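Local coordinates for protein 6-phosphofructokinase isozyme 2 (Escherichia coli, PDB 3UMO) that catalyses the ATP-dependent phosphorylation of D-fructose 6-phosphate to fructose 1,6-bisphosphate, the first committing step of glycolysis, working as a homodimer, at residues 3-9 against 54-60; 43-48 against 256-260. All blocks are in the same frame, centred on the assembly; numbering follows the deposited sequence.

Contact 1 (3-9 against 54-60); sequences RIYTLTL and SATAIFP
Four backbone hydrogen bonds join the parallel strands in a staggered ladder: T56 N to I4 O (3.0 Å), T6 N to T56 O (2.8 Å), I58 N to T6 O (2.7 Å) and T8 N to I58 O (3.0 Å). Y5 pairs with T56 and L7 with I58, CA to CA 4.6 and 4.8 Å, in extended backbones whose short axes cross at -23°, 4.5 Å apart at closest approach. One water links R3 NH2, I4 O and T56 OG1 (2.8, 2.9 and 2.8 Å), another T6 OG1, T8 OG1 and I58 O (2.8, 2.7 and 2.9 Å). T6 OG1 also hydrogen-bonds G41 O. This is the central parallel sheet of the ribokinase fold, where 4-7 lies between 55-61 and 133-137. On one face Y5 CD2 approaches T56 CB (3.6 Å) and L7 CD1 meets I58 CG2 (3.9 Å), I58 also touching helix 115-125. On the other, packed by helices 40-50 and 254-267, I4 CG2 touches A55 CB (3.8 Å). P60 CD rests on T8 O (3.2 Å).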
ATOM      1  N   ARG A   3     -32.055  -4.088 -34.189  1.00 32.68           N
ATOM      2  CA  ARG A   3     -32.089  -3.542 -32.839  1.00 36.55           C
ATOM      3  C   ARG A   3     -31.120  -4.270 -31.910  1.00 30.53           C
ATOM      4  O   ARG A   3     -30.802  -5.442 -32.115  1.00 30.87           O
ATOM      5  CB  ARG A   3     -33.511  -3.590 -32.281  1.00 29.70           C
ATOM      6  CG  ARG A   3     -34.516  -2.803 -33.121  1.00 42.74           C
ATOM      7  CD  ARG A   3     -35.768  -2.525 -32.321  1.00 55.36           C
ATOM      8  NE  ARG A   3     -35.422  -2.138 -30.956  1.00 66.34           N
ATOM      9  CZ  ARG A   3     -36.305  -1.848 -30.007  1.00 70.57           C
ATOM     10  NH1 ARG A   3     -37.606  -1.901 -30.264  1.00 71.40           N
ATOM     11  NH2 ARG A   3     -35.885  -1.512 -28.794  1.00 70.74           N
ATOM     12  N   ILE A   4     -30.653  -3.560 -30.888  1.00 23.51           N
ATOM     13  CA  ILE A   4     -29.699  -4.114 -29.934  1.00 22.12           C
ATOM     14  C   ILE A   4     -30.239  -4.056 -28.510  1.00 27.10           C
ATOM     15  O   ILE A   4     -30.763  -3.026 -28.071  1.00 27.19           O
ATOM     16  CB  ILE A   4     -28.360  -3.359 -29.995  1.00 26.52           C
ATOM     17  CG1 ILE A   4     -27.800  -3.402 -31.417  1.00 27.50           C
ATOM     18  CG2 ILE A   4     -27.357  -3.951 -29.010  1.00 25.53           C
ATOM     19  CD1 ILE A   4     -26.655  -2.420 -31.655  1.00 29.43           C
ATOM     20  N   TYR A   5     -30.108  -5.168 -27.795  1.00 22.97           N
ATOM     21  CA  TYR A   5     -30.502  -5.249 -26.399  1.00 24.31           C
ATOM     22  C   TYR A   5     -29.332  -5.754 -25.578  1.00 23.08           C
ATOM     23  O   TYR A   5     -28.468  -6.472 -26.092  1.00 20.93           O
ATOM     24  CB  TYR A   5     -31.683  -6.210 -26.236  1.00 22.62           C
ATOM     25  CG  TYR A   5     -32.939  -5.772 -26.953  1.00 22.05           C
ATOM     26  CD1 TYR A   5     -33.124  -6.048 -28.301  1.00 24.80           C
ATOM     27  CD2 TYR A   5     -33.944  -5.088 -26.278  1.00 29.22           C
ATOM     28  CE1 TYR A   5     -34.272  -5.643 -28.963  1.00 27.53           C
ATOM     29  CE2 TYR A   5     -35.097  -4.684 -26.931  1.00 30.90           C
ATOM     30  CZ  TYR A   5     -35.252  -4.964 -28.270  1.00 31.01           C
ATOM     31  OH  TYR A   5     -36.400  -4.571 -28.919  1.00 35.48           O
ATOM     32  N   THR A   6     -29.292  -5.390 -24.301  1.00 19.27           N
ATOM     33  CA  THR A   6     -28.304  -5.986 -23.406  1.00 20.51           C
ATOM     34  C   THR A   6     -28.981  -6.581 -22.182  1.00 22.00           C
ATOM     35  O   THR A   6     -30.096  -6.181 -21.809  1.00 23.48           O
ATOM     36  CB  THR A   6     -27.206  -4.993 -22.953  1.00 21.53           C
ATOM     37  OG1 THR A   6     -27.740  -4.096 -21.974  1.00 24.16           O
ATOM     38  CG2 THR A   6     -26.630  -4.218 -24.138  1.00 22.71           C
ATOM     39  N   LEU A   7     -28.309  -7.544 -21.568  1.00 21.32           N
ATOM     40  CA  LEU A   7     -28.846  -8.210 -20.391  1.00 22.83           C
ATOM     41  C   LEU A   7     -27.813  -8.208 -19.278  1.00 21.61           C
ATOM     42  O   LEU A   7     -26.688  -8.685 -19.464  1.00 22.66           O
ATOM     43  CB  LEU A   7     -29.259  -9.646 -20.725  1.00 22.47           C
ATOM     44  CG  LEU A   7     -29.768 -10.449 -19.528  1.00 23.04           C
ATOM     45  CD1 LEU A   7     -31.034  -9.816 -18.969  1.00 23.66           C
ATOM     46  CD2 LEU A   7     -30.015 -11.903 -19.921  1.00 22.49           C
ATOM     47  N   THR A   8     -28.193  -7.663 -18.123  1.00 19.84           N
ATOM     48  CA  THR A   8     -27.299  -7.579 -16.969  1.00 16.98           C
ATOM     49  C   THR A   8     -27.974  -8.235 -15.782  1.00 22.49           C
ATOM     50  O   THR A   8     -28.830  -7.628 -15.140  1.00 22.36           O
ATOM     51  CB  THR A   8     -26.988  -6.119 -16.601  1.00 23.44           C
ATOM     52  OG1 THR A   8     -26.501  -5.440 -17.758  1.00 22.46           O
ATOM     53  CG2 THR A   8     -25.926  -6.047 -15.502  1.00 23.99           C
ATOM     54  N   LEU A   9     -27.611  -9.483 -15.497  1.00 19.02           N
ATOM     55  CA  LEU A   9     -28.246 -10.197 -14.400  1.00 20.61           C
ATOM     56  C   LEU A   9     -27.768  -9.685 -13.049  1.00 24.14           C
ATOM     57  O   LEU A   9     -28.465  -9.828 -12.042  1.00 21.29           O
ATOM     58  CB  LEU A   9     -28.012 -11.704 -14.521  1.00 21.81           C
ATOM     59  CG  LEU A   9     -28.628 -12.366 -15.752  1.00 23.53           C
ATOM     60  CD1 LEU A   9     -28.190 -13.820 -15.835  1.00 25.92           C
ATOM     61  CD2 LEU A   9     -30.150 -12.245 -15.737  1.00 24.73           C
ATOM     62  N   SER A  54     -28.022   2.904 -30.321  1.00 26.12           N
ATOM     63  CA  SER A  54     -29.018   2.767 -29.265  1.00 27.24           C
ATOM     64  C   SER A  54     -29.160   1.301 -28.863  1.00 26.57           C
ATOM     65  O   SER A  54     -29.236   0.418 -29.716  1.00 32.06           O
ATOM     66  CB  SER A  54     -30.371   3.313 -29.730  1.00 37.29           C
ATOM     67  OG  SER A  54     -31.292   3.374 -28.655  1.00 44.59           O
ATOM     68  N   ALA A  55     -29.181   1.046 -27.558  1.00 25.06           N
ATOM     69  CA  ALA A  55     -29.364  -0.307 -27.048  1.00 23.49           C
ATOM     70  C   ALA A  55     -30.230  -0.271 -25.802  1.00 27.41           C
ATOM     71  O   ALA A  55     -30.054   0.594 -24.940  1.00 27.75           O
ATOM     72  CB  ALA A  55     -28.018  -0.958 -26.736  1.00 24.56           C
ATOM     73  N   THR A  56     -31.165  -1.213 -25.710  1.00 24.45           N
ATOM     74  CA  THR A  56     -32.052  -1.287 -24.556  1.00 25.37           C
ATOM     75  C   THR A  56     -31.470  -2.212 -23.497  1.00 24.25           C
ATOM     76  O   THR A  56     -31.206  -3.386 -23.767  1.00 25.27           O
ATOM     77  CB  THR A  56     -33.452  -1.778 -24.952  1.00 24.30           C
ATOM     78  OG1 THR A  56     -34.025  -0.852 -25.882  1.00 23.87           O
ATOM     79  CG2 THR A  56     -34.352  -1.866 -23.730  1.00 25.22           C
ATOM     80  N   ALA A  57     -31.274  -1.681 -22.293  1.00 25.13           N
ATOM     81  CA  ALA A  57     -30.709  -2.461 -21.192  1.00 26.05           C
ATOM     82  C   ALA A  57     -31.793  -3.187 -20.400  1.00 24.69           C
ATOM     83  O   ALA A  57     -32.659  -2.554 -19.796  1.00 24.61           O
ATOM     84  CB  ALA A  57     -29.896  -1.569 -20.269  1.00 24.17           C
ATOM     85  N   ILE A  58     -31.725  -4.517 -20.387  1.00 22.74           N
ATOM     86  CA  ILE A  58     -32.653  -5.327 -19.602  1.00 23.40           C
ATOM     87  C   ILE A  58     -31.938  -5.739 -18.321  1.00 19.54           C
ATOM     88  O   ILE A  58     -30.809  -6.230 -18.379  1.00 22.60           O
ATOM     89  CB  ILE A  58     -33.076  -6.600 -20.370  1.00 22.41           C
ATOM     90  CG1 ILE A  58     -33.643  -6.239 -21.747  1.00 25.27           C
ATOM     91  CG2 ILE A  58     -34.087  -7.412 -19.562  1.00 26.75           C
ATOM     92  CD1 ILE A  58     -33.870  -7.444 -22.653  1.00 28.85           C
ATOM     93  N   PHE A  59     -32.582  -5.531 -17.174  1.00 22.93           N
ATOM     94  CA  PHE A  59     -31.975  -5.868 -15.883  1.00 21.05           C
ATOM     95  C   PHE A  59     -32.988  -5.851 -14.740  1.00 25.16           C
ATOM     96  O   PHE A  59     -34.015  -5.174 -14.823  1.00 25.62           O
ATOM     97  CB  PHE A  59     -30.797  -4.926 -15.558  1.00 19.41           C
ATOM     98  CG  PHE A  59     -31.175  -3.471 -15.485  1.00 22.80           C
ATOM     99  CD1 PHE A  59     -31.543  -2.895 -14.275  1.00 21.50           C
ATOM    100  CD2 PHE A  59     -31.142  -2.672 -16.624  1.00 27.55           C
ATOM    101  CE1 PHE A  59     -31.893  -1.548 -14.201  1.00 24.71           C
ATOM    102  CE2 PHE A  59     -31.487  -1.323 -16.562  1.00 28.72           C
ATOM    103  CZ  PHE A  59     -31.864  -0.760 -15.346  1.00 24.91           C
ATOM    104  N   PRO A  60     -32.700  -6.608 -13.667  1.00 19.46           N
ATOM    105  CA  PRO A  60     -33.518  -6.532 -12.456  1.00 20.68           C
ATOM    106  C   PRO A  60     -33.133  -5.303 -11.646  1.00 23.91           C
ATOM    107  O   PRO A  60     -31.947  -4.970 -11.543  1.00 24.33           O
ATOM    108  CB  PRO A  60     -33.126  -7.800 -11.693  1.00 21.47           C
ATOM    109  CG  PRO A  60     -31.702  -8.054 -12.105  1.00 24.73           C
ATOM    110  CD  PRO A  60     -31.618  -7.608 -13.548  1.00 22.55           C
TER
HETATM  111  O   HOH W   1     -33.139  -1.403 -28.499  1.00 36.27           O
HETATM  112  O   HOH W   2     -31.248  -0.781 -31.079  1.00 35.26           O
HETATM  113  O   HOH W   3     -28.614  -4.658 -19.334  1.00 20.39           O

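Contact 2 (43-48 against 256-260); sequences NVARAI and DSMVG. With ATP (adenosine-5'-triphosphate), chain E.
Two helices of the ribokinase fold meet here beside the phosphoryl-transfer site: segment 256-260 carries D256, probably the catalytic residue, as in related sugar kinases, and segment 43-48 carries N43 of the substrate-binding site. Both backbones are regular alpha-helix, with A47 N to N43 O and G260 N to D256 O each at 2.9 Å, and their local axes cross at -62°, 7.8 Å apart at closest approach. Such closeness depends on small residues. G260 lies with its CA 4.7 Å from that of V44 and 3.8 Å from V44 CG1; a CB there would come within 3.1 Å of A47 CB. A47 in turn sets its CB 3.8 Å from S257 CA. Around this centre V44 (chi1 t) brings CG2 to 3.8 Å from both V259 CG1 and D256 O, while I48 CG1 reaches G260 O at 3.5 Å. No direct hydrogen bond spans the helices. At the polar margin N43 CB is 3.3 Å from D256 OD1, and a water bound to D256 OD1 (2.7 Å) is weakly held by N43 ND2 (3.5 Å). Within its own helix, R46 NH1 hydrogen-bonds N43 OD1 (3.0 Å); M258 CE touches ATP O3' at 3.2 Å. Helix 40-50 packs on the sheet, V44 and I48 on strand 4-7 and A45 on strand 55-61, whereas helix 254-267 meets helix 272-286 through S257 and M258.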
ATOM      1  N   ASN A  43     -23.300  -1.137 -19.019  1.00 18.71           N
ATOM      2  CA  ASN A  43     -22.205  -0.339 -19.552  1.00 18.02           C
ATOM      3  C   ASN A  43     -22.027  -0.501 -21.057  1.00 19.99           C
ATOM      4  O   ASN A  43     -21.655   0.446 -21.737  1.00 21.08           O
ATOM      5  CB  ASN A  43     -20.907  -0.608 -18.789  1.00 19.14           C
ATOM      6  CG  ASN A  43     -20.850   0.149 -17.480  1.00 34.66           C
ATOM      7  OD1 ASN A  43     -21.336   1.275 -17.388  1.00 37.75           O
ATOM      8  ND2 ASN A  43     -20.257  -0.464 -16.463  1.00 48.16           N
ATOM      9  N   VAL A  44     -22.305  -1.695 -21.574  1.00 18.29           N
ATOM     10  CA  VAL A  44     -22.305  -1.908 -23.015  1.00 17.24           C
ATOM     11  C   VAL A  44     -23.334  -0.981 -23.667  1.00 22.71           C
ATOM     12  O   VAL A  44     -23.051  -0.336 -24.683  1.00 21.03           O
ATOM     13  CB  VAL A  44     -22.592  -3.384 -23.372  1.00 18.48           C
ATOM     14  CG1 VAL A  44     -22.839  -3.545 -24.874  1.00 17.62           C
ATOM     15  CG2 VAL A  44     -21.428  -4.254 -22.942  1.00 19.66           C
ATOM     16  N   ALA A  45     -24.517  -0.891 -23.060  1.00 21.12           N
ATOM     17  CA  ALA A  45     -25.572  -0.019 -23.581  1.00 20.03           C
ATOM     18  C   ALA A  45     -25.167   1.459 -23.528  1.00 20.28           C
ATOM     19  O   ALA A  45     -25.458   2.233 -24.450  1.00 24.59           O
ATOM     20  CB  ALA A  45     -26.879  -0.242 -22.829  1.00 21.92           C
ATOM     21  N   ARG A  46     -24.496   1.852 -22.450  1.00 18.55           N
ATOM     22  CA  ARG A  46     -24.026   3.231 -22.320  1.00 25.10           C
ATOM     23  C   ARG A  46     -22.951   3.554 -23.362  1.00 26.05           C
ATOM     24  O   ARG A  46     -22.967   4.628 -23.974  1.00 21.82           O
ATOM     25  CB  ARG A  46     -23.515   3.498 -20.905  1.00 22.18           C
ATOM     26  CG  ARG A  46     -24.594   3.361 -19.834  1.00 24.73           C
ATOM     27  CD  ARG A  46     -24.007   3.477 -18.434  1.00 25.62           C
ATOM     28  NE  ARG A  46     -23.621   4.847 -18.110  1.00 28.82           N
ATOM     29  CZ  ARG A  46     -22.486   5.179 -17.502  1.00 35.12           C
ATOM     30  NH1 ARG A  46     -21.620   4.240 -17.155  1.00 32.03           N
ATOM     31  NH2 ARG A  46     -22.217   6.454 -17.242  1.00 34.63           N
ATOM     32  N   ALA A  47     -22.032   2.616 -23.577  1.00 20.71           N
ATOM     33  CA  ALA A  47     -20.977   2.799 -24.580  1.00 20.10           C
ATOM     34  C   ALA A  47     -21.586   2.935 -25.964  1.00 23.49           C
ATOM     35  O   ALA A  47     -21.146   3.752 -26.782  1.00 21.09           O
ATOM     36  CB  ALA A  47     -19.990   1.631 -24.547  1.00 20.93           C
ATOM     37  N   ILE A  48     -22.613   2.134 -26.228  1.00 18.80           N
ATOM     38  CA  ILE A  48     -23.276   2.183 -27.522  1.00 24.71           C
ATOM     39  C   ILE A  48     -23.903   3.557 -27.746  1.00 24.91           C
ATOM     40  O   ILE A  48     -23.803   4.122 -28.836  1.00 24.93           O
ATOM     41  CB  ILE A  48     -24.306   1.046 -27.667  1.00 21.04           C
ATOM     42  CG1 ILE A  48     -23.567  -0.262 -27.972  1.00 22.25           C
ATOM     43  CG2 ILE A  48     -25.322   1.375 -28.755  1.00 23.61           C
ATOM     44  CD1 ILE A  48     -24.442  -1.523 -27.892  1.00 22.31           C
ATOM     45  N   ASP A 256     -16.165  -3.130 -21.663  1.00 17.51           N
ATOM     46  CA  ASP A 256     -17.540  -2.869 -22.062  1.00 20.30           C
ATOM     47  C   ASP A 256     -17.609  -1.920 -23.255  1.00 15.61           C
ATOM     48  O   ASP A 256     -18.498  -2.040 -24.094  1.00 19.68           O
ATOM     49  CB  ASP A 256     -18.345  -2.339 -20.876  1.00 19.77           C
ATOM     50  CG  ASP A 256     -18.437  -3.348 -19.742  1.00 22.04           C
ATOM     51  OD1 ASP A 256     -18.523  -2.923 -18.570  1.00 25.56           O
ATOM     52  OD2 ASP A 256     -18.423  -4.569 -20.019  1.00 26.00           O
ATOM     53  N   SER A 257     -16.668  -0.983 -23.334  1.00 16.89           N
ATOM     54  CA  SER A 257     -16.601  -0.086 -24.480  1.00 17.37           C
ATOM     55  C   SER A 257     -16.286  -0.879 -25.735  1.00 17.03           C
ATOM     56  O   SER A 257     -16.909  -0.671 -26.780  1.00 17.24           O
ATOM     57  CB  SER A 257     -15.540   0.996 -24.272  1.00 15.45           C
ATOM     58  OG  SER A 257     -15.942   1.898 -23.250  1.00 19.08           O
ATOM     59  N   MET A 258     -15.314  -1.781 -25.636  1.00 16.82           N
ATOM     60  CA  MET A 258     -14.980  -2.647 -26.764  1.00 18.62           C
ATOM     61  C   MET A 258     -16.172  -3.492 -27.206  1.00 20.09           C
ATOM     62  O   MET A 258     -16.452  -3.606 -28.407  1.00 18.20           O
ATOM     63  CB  MET A 258     -13.796  -3.559 -26.418  1.00 17.15           C
ATOM     64  CG  MET A 258     -13.629  -4.719 -27.391  1.00 17.45           C
ATOM     65  SD  MET A 258     -12.108  -5.643 -27.097  1.00 18.80           S
ATOM     66  CE  MET A 258     -10.994  -4.821 -28.235  1.00 21.99           C
ATOM     67  N   VAL A 259     -16.869  -4.102 -26.249  1.00 17.67           N
ATOM     68  CA  VAL A 259     -18.038  -4.915 -26.589  1.00 15.75           C
ATOM     69  C   VAL A 259     -19.137  -4.098 -27.267  1.00 20.79           C
ATOM     70  O   VAL A 259     -19.728  -4.547 -28.259  1.00 19.35           O
ATOM     71  CB  VAL A 259     -18.584  -5.684 -25.368  1.00 16.13           C
ATOM     72  CG1 VAL A 259     -19.908  -6.354 -25.703  1.00 18.78           C
ATOM     73  CG2 VAL A 259     -17.562  -6.715 -24.916  1.00 17.98           C
ATOM     74  N   GLY A 260     -19.392  -2.897 -26.749  1.00 20.07           N
ATOM     75  CA  GLY A 260     -20.366  -1.997 -27.350  1.00 21.57           C
ATOM     76  C   GLY A 260     -20.039  -1.703 -28.804  1.00 19.28           C
ATOM     77  O   GLY A 260     -20.912  -1.774 -29.678  1.00 21.36           O
TER
HETATM   78  PG  ATP E 313     -12.524  -4.960 -18.357  1.00 17.63           P
HETATM   79  O1G ATP E 313     -13.761  -5.786 -18.339  1.00 16.36           O
HETATM   80  O2G ATP E 313     -13.019  -3.516 -18.376  1.00 15.88           O
HETATM   81  O3G ATP E 313     -11.626  -5.209 -17.195  1.00 19.75           O
HETATM   82  PB  ATP E 313     -11.307  -6.573 -20.211  1.00 18.74           P
HETATM   83  O1B ATP E 313     -10.279  -7.215 -19.230  1.00 16.74           O
HETATM   84  O2B ATP E 313     -12.512  -7.479 -20.540  1.00 17.93           O
HETATM   85  O3B ATP E 313     -11.781  -5.133 -19.714  1.00 15.99           O
HETATM   86  PA  ATP E 313      -9.246  -5.647 -21.995  1.00 17.07           P
HETATM   87  O1A ATP E 313      -8.427  -5.351 -20.774  1.00 16.55           O
HETATM   88  O2A ATP E 313      -8.522  -6.528 -23.014  1.00 17.17           O
HETATM   89  O3A ATP E 313     -10.602  -6.299 -21.608  1.00 14.62           O
HETATM   90  O5' ATP E 313      -9.671  -4.235 -22.638  1.00 18.61           O
HETATM   91  C5' ATP E 313     -10.291  -4.212 -23.879  1.00 20.38           C
HETATM   92  C4' ATP E 313      -9.716  -3.335 -24.897  1.00 17.33           C
HETATM   93  O4' ATP E 313      -9.459  -2.051 -24.288  1.00 15.49           O
HETATM   94  C3' ATP E 313      -8.385  -3.779 -25.340  1.00 19.31           C
HETATM   95  O3' ATP E 313      -8.468  -4.726 -26.337  1.00 17.19           O
HETATM   96  C2' ATP E 313      -7.754  -2.523 -25.781  1.00 20.59           C
HETATM   97  O2' ATP E 313      -8.279  -2.126 -26.982  1.00 19.73           O
HETATM   98  C1' ATP E 313      -8.214  -1.573 -24.743  1.00 15.43           C
HETATM   99  N9  ATP E 313      -7.268  -1.489 -23.632  1.00 16.36           N
HETATM  100  C8  ATP E 313      -7.368  -2.129 -22.452  1.00 19.83           C
HETATM  101  N7  ATP E 313      -6.290  -1.784 -21.705  1.00 17.30           N
HETATM  102  C5  ATP E 313      -5.518  -0.932 -22.411  1.00 18.10           C
HETATM  103  C6  ATP E 313      -4.318  -0.262 -22.145  1.00 21.70           C
HETATM  104  N6  ATP E 313      -3.608  -0.430 -20.834  1.00 19.59           N
HETATM  105  N1  ATP E 313      -3.806   0.536 -23.098  1.00 16.90           N
HETATM  106  C2  ATP E 313      -4.423   0.699 -24.280  1.00 17.83           C
HETATM  107  N3  ATP E 313      -5.571   0.075 -24.557  1.00 17.78           N
HETATM  108  C4  ATP E 313      -6.138  -0.738 -23.648  1.00 17.97           C
HETATM  109  O   HOH W   4     -19.061  -3.695 -16.089  1.00 30.67           O

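How the contacts relate
The two contacts illustrate how an alpha/beta core is built in layers: contact 1 is a strand pair of the central sheet, contact 2 a pair of helices packed against it, their centres 11 Å apart. Helix 40-50 leads in the chain directly to strand 55-61, and meets the sheet where T6 CG2 lies 3.9 Å from V44 CG1 and A55 CB 3.8 Å from I48 CD1. I4 touches both helices, through I48 and T263. The catalytic region lies near the C-terminal end of strand 4-7. The T8 side chain is about 3 Å from G41 of the substrate-binding site and about 12 Å from the bound magnesium, whereas that of D256 in contact 2 is about 5 Å from the ion.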